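Local structure of SusD-like protein BACOVA_02651 (Bacteroides ovatus, 5E75) at residues A[24-28]-A[112-116]; A[305-309]-A[451-455]; A[364-368]-A[386-390]. The protein binds polysaccharide at the cell surface and probably captures xyloglucan there before its transport into the periplasm for degradation. The contacts are given in a common frame with arbitrary orientation. Numbering follows the deposited sequence.

Contact 1: residues A[24-28]-A[112-116]; sequences TAPLY and EARLM
In the N-terminal, mainly helical part of this SusD-family protein, a one-turn 3-10 segment that follows helix 17-24 packs on helix 103-125 through a Met-aromatic contact and a buried tyrosine-carboxylate hydrogen bond. Residues 25-28 form the 3-10 turn, with Leu27 N bonded to Thr24 O (3.0 Å) and Tyr28 N to Ala25 O (3.0 Å); residues 112-116 are regular helix. The closest CA pair is Leu27 and Ala113, 7.0 Å apart. Leu27 (chi1 m, chi2 t) lays CD1 against Ala113, 3.7 Å from its CA and 4.1 Å from its CB, while Leu27 CB lies 4.2 Å from Met116 CG. Met116 (m, m, t) sets CE over one face of the Tyr28 ring as a CH-pi contact, 3.7 Å from the centroid and 24° off the normal, with SD 5.5 Å away at 17°. Tyr28 (chi1 m) reaches past it, its OH donating to Glu112 OE2 at 2.6 Å, with Glu112 m, t and chi3 -68°. The same carboxylate oxygen pairs with Arg177, which also hydrogen-bonds Thr24 OG1. Helix 70-95 touches Leu27 through Met85 and Met116 through Val82, while Leu246 of strand 244-248 packs on Tyr28 and Met116.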
ATOM      1  N   THR A  24      -6.624  -5.813  21.855  1.00 14.11           N
ATOM      2  CA  THR A  24      -6.856  -5.663  20.425  1.00 13.47           C
ATOM      3  C   THR A  24      -5.868  -4.671  19.779  1.00 14.49           C
ATOM      4  O   THR A  24      -5.687  -4.667  18.566  1.00 13.53           O
ATOM      5  CB  THR A  24      -8.304  -5.223  20.130  1.00 16.48           C
ATOM      6  OG1 THR A  24      -8.556  -3.952  20.727  1.00 14.56           O
ATOM      7  CG2 THR A  24      -9.289  -6.241  20.689  1.00 20.43           C
ATOM      8  N   ALA A  25      -5.223  -3.841  20.593  1.00 12.01           N
ATOM      9  CA  ALA A  25      -4.262  -2.861  20.078  1.00 11.23           C
ATOM     10  C   ALA A  25      -3.169  -3.493  19.210  1.00 11.37           C
ATOM     11  O   ALA A  25      -2.813  -2.921  18.191  1.00 10.31           O
ATOM     12  CB  ALA A  25      -3.664  -2.061  21.225  1.00 12.23           C
ATOM     13  N   PRO A  26      -2.672  -4.689  19.561  1.00  9.28           N
ATOM     14  CA  PRO A  26      -1.619  -5.259  18.709  1.00 11.33           C
ATOM     15  C   PRO A  26      -2.068  -5.647  17.288  1.00  9.14           C
ATOM     16  O   PRO A  26      -1.210  -5.891  16.429  1.00 10.06           O
ATOM     17  CB  PRO A  26      -1.163  -6.500  19.484  1.00 11.06           C
ATOM     18  CG  PRO A  26      -1.574  -6.248  20.914  1.00 15.91           C
ATOM     19  CD  PRO A  26      -2.845  -5.469  20.805  1.00 13.17           C
ATOM     20  N   LEU A  27      -3.373  -5.699  17.026  1.00  9.97           N
ATOM     21  CA  LEU A  27      -3.856  -5.883  15.650  1.00 10.33           C
ATOM     22  C   LEU A  27      -3.406  -4.778  14.703  1.00 10.70           C
ATOM     23  O   LEU A  27      -3.430  -4.951  13.487  1.00 10.99           O
ATOM     24  CB  LEU A  27      -5.385  -5.946  15.619  1.00 10.93           C
ATOM     25  CG  LEU A  27      -6.059  -7.176  16.215  1.00 11.09           C
ATOM     26  CD1 LEU A  27      -7.555  -6.942  16.331  1.00 13.35           C
ATOM     27  CD2 LEU A  27      -5.780  -8.416  15.375  1.00 13.74           C
ATOM     28  N   TYR A  28      -3.010  -3.645  15.270  1.00 10.11           N
ATOM     29  CA  TYR A  28      -2.606  -2.495  14.478  1.00 11.04           C
ATOM     30  C   TYR A  28      -1.095  -2.362  14.340  1.00 10.22           C
ATOM     31  O   TYR A  28      -0.633  -1.457  13.655  1.00 10.47           O
ATOM     32  CB  TYR A  28      -3.140  -1.211  15.109  1.00 11.63           C
ATOM     33  CG  TYR A  28      -4.650  -1.062  15.086  1.00  9.82           C
ATOM     34  CD1 TYR A  28      -5.467  -1.668  16.049  1.00 10.88           C
ATOM     35  CD2 TYR A  28      -5.259  -0.274  14.128  1.00 10.19           C
ATOM     36  CE1 TYR A  28      -6.850  -1.503  16.021  1.00 11.23           C
ATOM     37  CE2 TYR A  28      -6.634  -0.112  14.095  1.00  9.47           C
ATOM     38  CZ  TYR A  28      -7.419  -0.716  15.035  1.00 10.10           C
ATOM     39  OH  TYR A  28      -8.782  -0.533  14.954  1.00 11.10           O
ATOM     40  N   GLU A 112     -12.883  -5.199  14.708  1.00  9.59           N
ATOM     41  CA  GLU A 112     -11.518  -4.806  14.382  1.00  8.80           C
ATOM     42  C   GLU A 112     -10.721  -6.016  13.916  1.00 10.05           C
ATOM     43  O   GLU A 112      -9.955  -5.919  12.948  1.00  9.37           O
ATOM     44  CB  GLU A 112     -10.854  -4.166  15.592  1.00 10.93           C
ATOM     45  CG  GLU A 112     -11.432  -2.816  15.960  1.00 13.48           C
ATOM     46  CD  GLU A 112     -10.801  -2.274  17.224  1.00 17.89           C
ATOM     47  OE1 GLU A 112     -11.027  -2.851  18.309  1.00 24.90           O
ATOM     48  OE2 GLU A 112     -10.025  -1.312  17.139  1.00 14.16           O
ATOM     49  N   ALA A 113     -10.888  -7.152  14.588  1.00  8.87           N
ATOM     50  CA  ALA A 113     -10.216  -8.387  14.202  1.00  8.48           C
ATOM     51  C   ALA A 113     -10.625  -8.771  12.778  1.00  9.51           C
ATOM     52  O   ALA A 113      -9.768  -9.061  11.946  1.00  9.49           O
ATOM     53  CB  ALA A 113     -10.554  -9.496  15.173  1.00  9.76           C
ATOM     54  N   ARG A 114     -11.924  -8.763  12.486  1.00  9.44           N
ATOM     55  CA  ARG A 114     -12.381  -9.186  11.170  1.00  8.88           C
ATOM     56  C   ARG A 114     -11.971  -8.182  10.081  1.00  9.62           C
ATOM     57  O   ARG A 114     -11.663  -8.578   8.955  1.00  9.29           O
ATOM     58  CB  ARG A 114     -13.890  -9.430  11.173  1.00  9.91           C
ATOM     59  CG  ARG A 114     -14.266 -10.591  12.079  1.00 11.56           C
ATOM     60  CD  ARG A 114     -15.724 -11.015  11.951  1.00 10.94           C
ATOM     61  NE  ARG A 114     -15.993 -11.657  10.670  1.00 11.48           N
ATOM     62  CZ  ARG A 114     -17.144 -12.237  10.351  1.00 11.11           C
ATOM     63  NH1 ARG A 114     -18.143 -12.269  11.224  1.00 14.84           N
ATOM     64  NH2 ARG A 114     -17.290 -12.794   9.158  1.00 12.19           N
ATOM     65  N   LEU A 115     -11.917  -6.898  10.410  1.00  8.84           N
ATOM     66  CA  LEU A 115     -11.413  -5.903   9.458  1.00  8.87           C
ATOM     67  C   LEU A 115      -9.969  -6.191   9.094  1.00  9.60           C
ATOM     68  O   LEU A 115      -9.593  -6.144   7.917  1.00  8.84           O
ATOM     69  CB  LEU A 115     -11.543  -4.492  10.045  1.00 10.33           C
ATOM     70  CG  LEU A 115     -10.926  -3.327   9.250  1.00 11.49           C
ATOM     71  CD1 LEU A 115     -11.523  -3.252   7.862  1.00 11.88           C
ATOM     72  CD2 LEU A 115     -11.079  -1.968   9.952  1.00 11.97           C
ATOM     73  N   MET A 116      -9.140  -6.475  10.090  1.00  8.68           N
ATOM     74  CA  MET A 116      -7.734  -6.738   9.816  1.00  8.62           C
ATOM     75  C   MET A 116      -7.561  -8.041   9.062  1.00  9.07           C
ATOM     76  O   MET A 116      -6.746  -8.118   8.137  1.00  9.32           O
ATOM     77  CB  MET A 116      -6.895  -6.734  11.091  1.00  9.35           C
ATOM     78  CG  MET A 116      -6.828  -5.390  11.762  1.00 10.68           C
ATOM     79  SD  MET A 116      -6.080  -4.153  10.711  1.00 10.91           S
ATOM     80  CE  MET A 116      -5.990  -2.763  11.830  1.00 15.11           C
TER

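Contact 2: residues A[305-309]-A[451-455]; sequences FTKGS and AIIKD
Phe305 enters in extended conformation (phi/psi -72/136) and takes no part in the contact; its ring meets Tyr311 edge-to-face. Thr306, also extended, opens a type II beta turn that runs to Ser309 and is closed by Ser309 N to Thr306 O at 3.0 Å. Thr306 has chi1 p, and Thr306 OG1 accepts a hydrogen bond from Lys454 NZ at 2.9 Å. Lys307 sits at the first corner of the turn (-52/127), its CA 5.9 Å from that of Ile453, the closest CA pair of the two segments. No direct backbone hydrogen bond joins them here: water 1 bridges instead, accepting from Lys307 N at 2.8 Å and donating to Ile452 O at 2.7 Å. The all-trans Lys307 side chain runs out over the strand, CB 3.9 Å from Ile452 O and CD 3.9 Å from Ile453 CG2. The backbone O of Lys307 accepts from Lys454 NZ at 2.8 Å. Gly308 follows at 86/-6, where a CB would jam against the preceding carbonyl oxygen, so glycine suits the second corner. Ser309 (chi1 m) ends the turn with OG 2.9 Å from Lys454 NZ and hydrogen-bonded to Asn301 of helix 297-303. Lys454 (m, then t throughout) brings NZ close to all three oxygens. The arrangement is a type II beta turn with glycine at its third position, whose Thr306 OG1 and Lys307 O are both bound by the Lys454 ammonium, tying the loop before strand 310-311 to an outermost strand of the three-stranded antiparallel sheet.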
ATOM      1  N   PHE A 305      13.058  12.766  -3.654  1.00  9.36           N
ATOM      2  CA  PHE A 305      13.989  13.889  -3.805  1.00  9.11           C
ATOM      3  C   PHE A 305      14.412  13.953  -5.272  1.00 10.95           C
ATOM      4  O   PHE A 305      14.707  12.924  -5.857  1.00 10.72           O
ATOM      5  CB  PHE A 305      15.235  13.673  -2.955  1.00  9.68           C
ATOM      6  CG  PHE A 305      14.985  13.664  -1.464  1.00  9.02           C
ATOM      7  CD1 PHE A 305      14.762  14.851  -0.774  1.00  9.55           C
ATOM      8  CD2 PHE A 305      15.022  12.474  -0.729  1.00  9.65           C
ATOM      9  CE1 PHE A 305      14.564  14.855   0.592  1.00 11.12           C
ATOM     10  CE2 PHE A 305      14.821  12.491   0.641  1.00 10.68           C
ATOM     11  CZ  PHE A 305      14.604  13.679   1.295  1.00 10.97           C
ATOM     12  N   THR A 306      14.446  15.140  -5.875  1.00  9.65           N
ATOM     13  CA  THR A 306      15.108  15.327  -7.162  1.00 10.33           C
ATOM     14  C   THR A 306      15.907  16.618  -7.086  1.00 10.26           C
ATOM     15  O   THR A 306      15.654  17.453  -6.227  1.00 10.61           O
ATOM     16  CB  THR A 306      14.133  15.366  -8.359  1.00 11.00           C
ATOM     17  OG1 THR A 306      13.174  16.415  -8.181  1.00 12.61           O
ATOM     18  CG2 THR A 306      13.412  14.012  -8.540  1.00 12.13           C
ATOM     19  N   LYS A 307      16.884  16.757  -7.974  1.00 11.95           N
ATOM     20  CA  LYS A 307      17.890  17.813  -7.861  1.00 12.08           C
ATOM     21  C   LYS A 307      17.289  19.205  -7.686  1.00 11.91           C
ATOM     22  O   LYS A 307      16.471  19.644  -8.492  1.00 13.41           O
ATOM     23  CB  LYS A 307      18.782  17.795  -9.091  1.00 12.79           C
ATOM     24  CG  LYS A 307      20.009  18.695  -8.955  1.00 17.82           C
ATOM     25  CD  LYS A 307      20.953  18.492 -10.120  1.00 20.01           C
ATOM     26  CE  LYS A 307      22.306  19.115  -9.831  1.00 30.18           C
ATOM     27  NZ  LYS A 307      23.234  18.925 -10.974  1.00 47.37           N
ATOM     28  N   GLY A 308      17.731  19.897  -6.644  1.00 12.27           N
ATOM     29  CA  GLY A 308      17.294  21.258  -6.396  1.00 14.67           C
ATOM     30  C   GLY A 308      16.001  21.395  -5.609  1.00 14.09           C
ATOM     31  O   GLY A 308      15.620  22.504  -5.241  1.00 15.87           O
ATOM     32  N   SER A 309      15.318  20.286  -5.322  1.00 11.91           N
ATOM     33  CA  SER A 309      14.095  20.378  -4.538  1.00 12.66           C
ATOM     34  C   SER A 309      14.406  20.750  -3.097  1.00 11.88           C
ATOM     35  O   SER A 309      15.341  20.209  -2.495  1.00 11.98           O
ATOM     36  CB  SER A 309      13.313  19.062  -4.562  1.00 13.56           C
ATOM     37  OG  SER A 309      12.771  18.846  -5.865  1.00 15.28           O
ATOM     38  N   ALA A 451      22.079  10.374 -14.078  1.00 14.64           N
ATOM     39  CA  ALA A 451      21.763  11.758 -13.794  1.00 13.56           C
ATOM     40  C   ALA A 451      20.369  12.150 -14.224  1.00 12.80           C
ATOM     41  O   ALA A 451      19.967  11.966 -15.373  1.00 14.36           O
ATOM     42  CB  ALA A 451      22.793  12.690 -14.463  1.00 18.26           C
ATOM     43  N   ILE A 452      19.648  12.711 -13.267  1.00 13.33           N
ATOM     44  CA  ILE A 452      18.350  13.305 -13.497  1.00 13.58           C
ATOM     45  C   ILE A 452      18.466  14.751 -13.048  1.00 14.25           C
ATOM     46  O   ILE A 452      18.788  15.021 -11.892  1.00 14.91           O
ATOM     47  CB  ILE A 452      17.264  12.575 -12.693  1.00 13.30           C
ATOM     48  CG1 ILE A 452      17.203  11.106 -13.129  1.00 14.32           C
ATOM     49  CG2 ILE A 452      15.929  13.258 -12.882  1.00 15.46           C
ATOM     50  CD1 ILE A 452      16.267  10.274 -12.284  1.00 15.20           C
ATOM     51  N   ILE A 453      18.250  15.679 -13.966  1.00 16.93           N
ATOM     52  CA  ILE A 453      18.387  17.103 -13.663  1.00 15.85           C
ATOM     53  C   ILE A 453      17.172  17.868 -14.167  1.00 18.26           C
ATOM     54  O   ILE A 453      16.332  17.304 -14.867  1.00 19.27           O
ATOM     55  CB  ILE A 453      19.686  17.683 -14.275  1.00 17.79           C
ATOM     56  CG1 ILE A 453      19.668  17.572 -15.796  1.00 20.80           C
ATOM     57  CG2 ILE A 453      20.888  16.935 -13.710  1.00 22.05           C
ATOM     58  CD1 ILE A 453      20.838  18.288 -16.476  1.00 27.62           C
ATOM     59  N   LYS A 454      17.076  19.144 -13.803  1.00 17.66           N
ATOM     60  CA  LYS A 454      15.960  19.989 -14.234  1.00 21.24           C
ATOM     61  C   LYS A 454      16.389  21.145 -15.112  1.00 25.32           C
ATOM     62  O   LYS A 454      17.494  21.663 -14.964  1.00 25.74           O
ATOM     63  CB  LYS A 454      15.230  20.565 -13.032  1.00 26.04           C
ATOM     64  CG  LYS A 454      14.524  19.530 -12.228  1.00 19.48           C
ATOM     65  CD  LYS A 454      14.196  20.053 -10.862  1.00 16.09           C
ATOM     66  CE  LYS A 454      13.768  18.890  -9.979  1.00 14.99           C
ATOM     67  NZ  LYS A 454      13.656  19.287  -8.569  1.00 15.32           N
ATOM     68  N   ASP A 455      15.502  21.540 -16.022  1.00 24.94           N
ATOM     69  CA  ASP A 455      15.696  22.765 -16.795  1.00 30.76           C
ATOM     70  C   ASP A 455      15.016  23.953 -16.114  1.00 36.01           C
ATOM     71  O   ASP A 455      14.402  23.806 -15.055  1.00 33.45           O
ATOM     72  CB  ASP A 455      15.217  22.605 -18.247  1.00 25.72           C
ATOM     73  CG  ASP A 455      13.722  22.328 -18.368  1.00 23.45           C
ATOM     74  OD1 ASP A 455      12.931  22.785 -17.515  1.00 29.11           O
ATOM     75  OD2 ASP A 455      13.335  21.654 -19.341  1.00 26.72           O
TER
HETATM   76  O   HOH W   1      17.519  14.551  -9.504  1.00 13.82           O

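Contact 3: residues A[364-368]-A[386-390]; sequences YLTYA and FFNRV
Tyr364 (chi1 m, chi2 16°) offers one face of its ring to the edge of Phe386, an edge-to-face aromatic pair with centroids 4.7 Å apart and planes at 59°; Tyr364 CZ comes within 3.6 Å of Phe386 CD1. This is the heart of an antiparallel helical hairpin, consistent with the TPR-like helix pairs of SusD proteins: helices 360-372 and 382-393 have local axes 8.2 Å apart at closest, crossing at -141°. The register sets Tyr364 CA 5.1 Å from Phe386 CA and Leu365 CA 5.4 Å from Phe387 CA, close enough for Tyr364 CD2 to lie 3.5 Å from Phe386 O. Tyr367 (chi1 t) completes the aromatic cluster by bringing CD2 to 3.7 Å from Phe386 CD2, its ring oblique to that of Phe386, whose chi1 is m. Alongside, Leu365 (m, t) sets CD2 3.7 Å from CD2 of Phe387 (chi1 t) and 4.0 Å from Val390 CG2. Ala368, with only a methyl, sets CB 3.7 Å from Phe387 CB where the helices are close. Helix 205-221 adds Cys219 against Tyr364 and Phe386, and helix 404-415 packs on Leu365, Phe387 and Val390. At the polar margin Arg389 (m, m, m) forms salt bridges with Glu392 and Asp225, and water 2 joins the helices, donating to Tyr364 OH at 2.8 Å and accepting from Arg389 NE at 2.9 Å.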
ATOM      1  N   TYR A 364     -11.907   8.254  -2.798  1.00  8.65           N
ATOM      2  CA  TYR A 364     -12.302   9.192  -3.861  1.00  9.57           C
ATOM      3  C   TYR A 364     -12.018   8.600  -5.234  1.00 11.42           C
ATOM      4  O   TYR A 364     -12.869   8.626  -6.130  1.00 10.12           O
ATOM      5  CB  TYR A 364     -11.559  10.534  -3.727  1.00  8.83           C
ATOM      6  CG  TYR A 364     -12.054  11.480  -2.631  1.00  9.29           C
ATOM      7  CD1 TYR A 364     -12.871  11.039  -1.601  1.00 10.69           C
ATOM      8  CD2 TYR A 364     -11.701  12.829  -2.640  1.00  9.65           C
ATOM      9  CE1 TYR A 364     -13.321  11.918  -0.619  1.00 10.46           C
ATOM     10  CE2 TYR A 364     -12.143  13.690  -1.667  1.00  9.08           C
ATOM     11  CZ  TYR A 364     -12.948  13.239  -0.657  1.00 10.29           C
ATOM     12  OH  TYR A 364     -13.381  14.164   0.269  1.00 11.87           O
ATOM     13  N   LEU A 365     -10.809   8.089  -5.425  1.00  9.02           N
ATOM     14  CA  LEU A 365     -10.437   7.549  -6.720  1.00  8.68           C
ATOM     15  C   LEU A 365     -11.166   6.245  -7.039  1.00  8.60           C
ATOM     16  O   LEU A 365     -11.503   5.982  -8.190  1.00  9.86           O
ATOM     17  CB  LEU A 365      -8.908   7.362  -6.830  1.00  9.57           C
ATOM     18  CG  LEU A 365      -8.093   8.650  -6.775  1.00  9.77           C
ATOM     19  CD1 LEU A 365      -6.615   8.343  -6.765  1.00 12.99           C
ATOM     20  CD2 LEU A 365      -8.403   9.557  -7.916  1.00 11.86           C
ATOM     21  N   THR A 366     -11.417   5.434  -6.013  1.00  8.91           N
ATOM     22  CA  THR A 366     -12.208   4.204  -6.176  1.00  9.42           C
ATOM     23  C   THR A 366     -13.633   4.516  -6.620  1.00  9.75           C
ATOM     24  O   THR A 366     -14.173   3.867  -7.516  1.00  9.54           O
ATOM     25  CB  THR A 366     -12.213   3.383  -4.860  1.00  9.16           C
ATOM     26  OG1 THR A 366     -10.881   2.927  -4.606  1.00 10.45           O
ATOM     27  CG2 THR A 366     -13.124   2.154  -4.911  1.00 10.30           C
ATOM     28  N   TYR A 367     -14.234   5.529  -6.017  1.00  9.61           N
ATOM     29  CA  TYR A 367     -15.567   5.945  -6.421  1.00  8.87           C
ATOM     30  C   TYR A 367     -15.565   6.369  -7.899  1.00  8.88           C
ATOM     31  O   TYR A 367     -16.430   5.953  -8.677  1.00  9.87           O
ATOM     32  CB  TYR A 367     -16.034   7.094  -5.521  1.00 10.50           C
ATOM     33  CG  TYR A 367     -17.458   7.577  -5.738  1.00 11.02           C
ATOM     34  CD1 TYR A 367     -18.431   6.755  -6.288  1.00 11.88           C
ATOM     35  CD2 TYR A 367     -17.817   8.858  -5.367  1.00 10.03           C
ATOM     36  CE1 TYR A 367     -19.732   7.208  -6.481  1.00 11.81           C
ATOM     37  CE2 TYR A 367     -19.112   9.321  -5.559  1.00 13.71           C
ATOM     38  CZ  TYR A 367     -20.060   8.488  -6.114  1.00 12.41           C
ATOM     39  OH  TYR A 367     -21.344   8.958  -6.306  1.00 14.10           O
ATOM     40  N   ALA A 368     -14.578   7.169  -8.300  1.00  9.07           N
ATOM     41  CA  ALA A 368     -14.486   7.600  -9.685  1.00  9.06           C
ATOM     42  C   ALA A 368     -14.400   6.415 -10.639  1.00 10.37           C
ATOM     43  O   ALA A 368     -15.073   6.374 -11.675  1.00  9.73           O
ATOM     44  CB  ALA A 368     -13.283   8.530  -9.888  1.00  9.42           C
ATOM     45  N   PHE A 386     -15.110  13.724  -7.210  1.00 10.67           N
ATOM     46  CA  PHE A 386     -14.174  13.269  -6.189  1.00  9.92           C
ATOM     47  C   PHE A 386     -12.808  12.956  -6.779  1.00 10.53           C
ATOM     48  O   PHE A 386     -11.797  13.187  -6.116  1.00 10.98           O
ATOM     49  CB  PHE A 386     -14.775  12.125  -5.360  1.00 10.73           C
ATOM     50  CG  PHE A 386     -15.807  12.608  -4.353  1.00  9.95           C
ATOM     51  CD1 PHE A 386     -15.411  13.329  -3.252  1.00 10.44           C
ATOM     52  CD2 PHE A 386     -17.166  12.395  -4.553  1.00 10.54           C
ATOM     53  CE1 PHE A 386     -16.323  13.816  -2.345  1.00 11.10           C
ATOM     54  CE2 PHE A 386     -18.090  12.894  -3.664  1.00 12.15           C
ATOM     55  CZ  PHE A 386     -17.674  13.605  -2.554  1.00 11.50           C
ATOM     56  N   PHE A 387     -12.753  12.497  -8.029  1.00 10.31           N
ATOM     57  CA  PHE A 387     -11.482  12.399  -8.735  1.00  9.05           C
ATOM     58  C   PHE A 387     -10.824  13.780  -8.771  1.00 10.90           C
ATOM     59  O   PHE A 387      -9.626  13.946  -8.473  1.00 10.02           O
ATOM     60  CB  PHE A 387     -11.697  11.872 -10.164  1.00 11.22           C
ATOM     61  CG  PHE A 387     -10.457  11.853 -11.011  1.00  9.81           C
ATOM     62  CD1 PHE A 387     -10.033  12.997 -11.682  1.00 11.52           C
ATOM     63  CD2 PHE A 387      -9.718  10.694 -11.159  1.00 11.90           C
ATOM     64  CE1 PHE A 387      -8.895  12.982 -12.459  1.00 12.44           C
ATOM     65  CE2 PHE A 387      -8.568  10.676 -11.954  1.00 11.66           C
ATOM     66  CZ  PHE A 387      -8.157  11.830 -12.585  1.00 12.61           C
ATOM     67  N   ASN A 388     -11.622  14.786  -9.116  1.00 10.84           N
ATOM     68  CA  ASN A 388     -11.088  16.128  -9.256  1.00 10.60           C
ATOM     69  C   ASN A 388     -10.723  16.796  -7.939  1.00 10.71           C
ATOM     70  O   ASN A 388      -9.898  17.721  -7.931  1.00 11.29           O
ATOM     71  CB  ASN A 388     -12.015  16.992 -10.130  1.00 11.48           C
ATOM     72  CG  ASN A 388     -11.790  16.745 -11.605  1.00 12.15           C
ATOM     73  OD1 ASN A 388     -10.670  16.478 -12.037  1.00 11.21           O
ATOM     74  ND2 ASN A 388     -12.846  16.840 -12.386  1.00 12.61           N
ATOM     75  N   ARG A 389     -11.270  16.317  -6.818  1.00 10.63           N
ATOM     76  CA  ARG A 389     -10.829  16.785  -5.513  1.00 10.92           C
ATOM     77  C   ARG A 389      -9.381  16.356  -5.265  1.00 10.13           C
ATOM     78  O   ARG A 389      -8.609  17.095  -4.656  1.00 10.46           O
ATOM     79  CB  ARG A 389     -11.728  16.254  -4.392  1.00 10.70           C
ATOM     80  CG  ARG A 389     -13.081  16.969  -4.252  1.00 12.98           C
ATOM     81  CD  ARG A 389     -12.925  18.373  -3.662  1.00 13.98           C
ATOM     82  NE  ARG A 389     -12.360  18.279  -2.325  1.00 13.78           N
ATOM     83  CZ  ARG A 389     -11.180  18.761  -1.933  1.00 13.51           C
ATOM     84  NH1 ARG A 389     -10.414  19.478  -2.745  1.00 14.68           N
ATOM     85  NH2 ARG A 389     -10.776  18.552  -0.684  1.00 16.20           N
ATOM     86  N   VAL A 390      -9.021  15.158  -5.732  1.00  9.72           N
ATOM     87  CA  VAL A 390      -7.644  14.685  -5.585  1.00  9.08           C
ATOM     88  C   VAL A 390      -6.695  15.567  -6.423  1.00  9.52           C
ATOM     89  O   VAL A 390      -5.610  15.966  -5.967  1.00  9.71           O
ATOM     90  CB  VAL A 390      -7.526  13.192  -5.945  1.00  9.53           C
ATOM     91  CG1 VAL A 390      -6.076  12.726  -5.842  1.00 10.94           C
ATOM     92  CG2 VAL A 390      -8.408  12.346  -5.025  1.00 11.21           C
TER
HETATM   93  O   HOH W   2     -13.885  16.817  -0.404  1.00 25.84           O

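Contacts 1 and 3 are buried and join helical elements, whereas contact 2 is partly exposed and ties a turn to a sheet edge. Contacts 1 and 2 lie on opposite sides of the chain's centre, with centres about 42 Å apart, and contact 3 is about 28 Å from the first and 30 Å from the second, centre to centre. None touches another or shares a helix or strand with it. Contact 3 is the most apolar, its single polar bridge running through water. Contact 1 mixes hydrophobic packing with a buried charge, while contact 2 is held mainly by a lysine ammonium and a bridging water. In sequence, contact 3 falls between the two segments of contact 2.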